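Local coordinates for protein pullulanase (Klebsiella oxytoca, PDB 2YOC) that hydrolyses the alpha-1,6-glucosidic linkages of pullulan and related branched dextrins, and is exported by the type 2 secretion system, at residues N494-S499 with N534-Q539. Sequence-based numbering, arbitrary orientation.
With CA (calcium ion), chain L.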
loop_
_atom_site.group_PDB
_atom_site.type_symbol
_atom_site.label_atom_id
_atom_site.label_comp_id
_atom_site.label_asym_id
_atom_site.label_seq_id
_atom_site.Cartn_x
_atom_site.Cartn_y
_atom_site.Cartn_z
ATOM N N ASN B 494 11.288 -46.821 -38.158
ATOM C CA ASN B 494 10.497 -46.934 -36.944
ATOM C C ASN B 494 9.778 -48.267 -36.824
ATOM O O ASN B 494 8.802 -48.543 -37.543
ATOM C CB ASN B 494 9.521 -45.777 -36.855
ATOM C CG ASN B 494 9.147 -45.372 -35.457
ATOM O OD1 ASN B 494 9.057 -46.193 -34.528
ATOM N ND2 ASN B 494 8.888 -44.084 -35.295
ATOM N N SER B 495 10.266 -49.095 -35.898
ATOM C CA SER B 495 9.688 -50.405 -35.613
ATOM C C SER B 495 8.238 -50.244 -35.135
ATOM O O SER B 495 7.358 -50.927 -35.661
ATOM C CB SER B 495 10.522 -51.131 -34.564
ATOM O OG SER B 495 10.856 -50.283 -33.479
ATOM N N ALA B 496 7.994 -49.273 -34.210
ATOM C CA ALA B 496 6.697 -48.933 -33.602
ATOM C C ALA B 496 5.546 -48.675 -34.585
ATOM O O ALA B 496 4.411 -49.065 -34.296
ATOM C CB ALA B 496 6.854 -47.746 -32.672
ATOM N N VAL B 497 5.834 -48.025 -35.736
ATOM C CA VAL B 497 4.845 -47.691 -36.778
ATOM C C VAL B 497 4.253 -48.951 -37.439
ATOM O O VAL B 497 3.055 -48.989 -37.752
ATOM C CB VAL B 497 5.411 -46.644 -37.775
ATOM C CG1 VAL B 497 4.436 -46.328 -38.912
ATOM C CG2 VAL B 497 5.778 -45.368 -37.036
ATOM N N LYS B 498 5.091 -49.998 -37.580
ATOM C CA LYS B 498 4.713 -51.297 -38.131
ATOM C C LYS B 498 3.661 -51.993 -37.214
ATOM O O LYS B 498 2.831 -52.754 -37.706
ATOM C CB LYS B 498 5.975 -52.169 -38.340
ATOM C CG LYS B 498 5.717 -53.460 -39.102
ATOM C CD LYS B 498 6.938 -54.273 -39.430
ATOM C CE LYS B 498 6.432 -55.461 -40.223
ATOM N NZ LYS B 498 7.507 -56.413 -40.616
ATOM N N SER B 499 3.669 -51.683 -35.898
ATOM C CA SER B 499 2.732 -52.256 -34.924
ATOM C C SER B 499 1.757 -51.210 -34.332
ATOM O O SER B 499 1.424 -51.275 -33.144
ATOM C CB SER B 499 3.488 -53.007 -33.825
ATOM O OG SER B 499 4.121 -52.135 -32.902
ATOM N N ASN B 534 1.996 -38.337 -35.667
ATOM C CA ASN B 534 3.081 -37.377 -35.479
ATOM C C ASN B 534 4.022 -37.780 -34.341
ATOM O O ASN B 534 5.237 -37.749 -34.535
ATOM C CB ASN B 534 2.545 -35.973 -35.268
ATOM C CG ASN B 534 3.543 -34.913 -35.636
ATOM O OD1 ASN B 534 4.095 -34.895 -36.752
ATOM N ND2 ASN B 534 3.786 -34.005 -34.701
ATOM N N THR B 535 3.463 -38.232 -33.196
ATOM C CA THR B 535 4.210 -38.709 -32.030
ATOM C C THR B 535 5.256 -39.760 -32.455
ATOM O O THR B 535 6.423 -39.661 -32.064
ATOM C CB THR B 535 3.231 -39.234 -30.967
ATOM O OG1 THR B 535 2.246 -38.240 -30.685
ATOM C CG2 THR B 535 3.915 -39.640 -29.677
ATOM N N LEU B 536 4.832 -40.736 -33.281
ATOM C CA LEU B 536 5.679 -41.804 -33.799
ATOM C C LEU B 536 6.714 -41.242 -34.764
ATOM O O LEU B 536 7.880 -41.641 -34.679
ATOM C CB LEU B 536 4.843 -42.871 -34.514
ATOM C CG LEU B 536 3.793 -43.614 -33.692
ATOM C CD1 LEU B 536 2.708 -44.109 -34.585
ATOM C CD2 LEU B 536 4.397 -44.781 -32.906
ATOM N N VAL B 537 6.300 -40.315 -35.675
ATOM C CA VAL B 537 7.197 -39.695 -36.660
ATOM C C VAL B 537 8.351 -39.016 -35.953
ATOM O O VAL B 537 9.509 -39.197 -36.333
ATOM C CB VAL B 537 6.466 -38.703 -37.585
ATOM C CG1 VAL B 537 7.438 -38.047 -38.566
ATOM C CG2 VAL B 537 5.342 -39.400 -38.333
ATOM N N ALA B 538 8.008 -38.266 -34.898
ATOM C CA ALA B 538 8.867 -37.458 -34.056
ATOM C C ALA B 538 10.052 -38.176 -33.425
ATOM O O ALA B 538 11.025 -37.510 -33.058
ATOM C CB ALA B 538 8.032 -36.774 -32.986
ATOM N N GLN B 539 9.975 -39.512 -33.279
ATOM C CA GLN B 539 11.034 -40.348 -32.701
ATOM C C GLN B 539 12.156 -40.602 -33.713
ATOM O O GLN B 539 13.288 -40.843 -33.317
ATOM C CB GLN B 539 10.473 -41.700 -32.295
ATOM C CG GLN B 539 9.282 -41.665 -31.359
ATOM C CD GLN B 539 8.613 -43.018 -31.264
ATOM O OE1 GLN B 539 9.028 -44.030 -31.873
ATOM N NE2 GLN B 539 7.547 -43.064 -30.495
HETATM CA CA CA L . 13.352 -36.031 -32.905
#
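Leu-536, on helix 529-537, reaches across to the short helix 495-498 and meets two of its residues with different atoms. Its CD2 lies 3.9 Å from Ala-496 CB, while its CB rests against Val-497 CG2 at 3.7 Å, with CD1 of the leucine a little farther from that same methyl. Val-497 has CG1 anti to its backbone N (chi1 177°), which sets CG2 beside the N, and it is this CG2 branch that does the touching; the valine also packs on Phe-487, Leu-490 and Cys-491 of the preceding helix 487-493.

Beside this apolar patch, Asn-494 supplies the polar half of the contact. Its amide faces both ways: OD1 caps the short helix through a weak bond from Ala-496 N (3.3 Å), and ND2 gives a weak hydrogen bond to Gln-539 OE1 (3.4 Å, 142° at the hydrogen). The same ND2 stands 2.7 Å from Leu-536 O. The side chains of Asn-494 and Gln-539 cross at about a right angle, their amide planes 46° apart.

One residue before Gln-539, Ala-538 turns its carbonyl oxygen to a calcium ion, which Asp-541 also binds. The whole is a helix-to-helix junction of the pullulanase Ins domain, packed mainly through the leucine, in which an N-cap asparagine of the short helix lies against the segment 534-539, which carries the calcium ligand Ala-538.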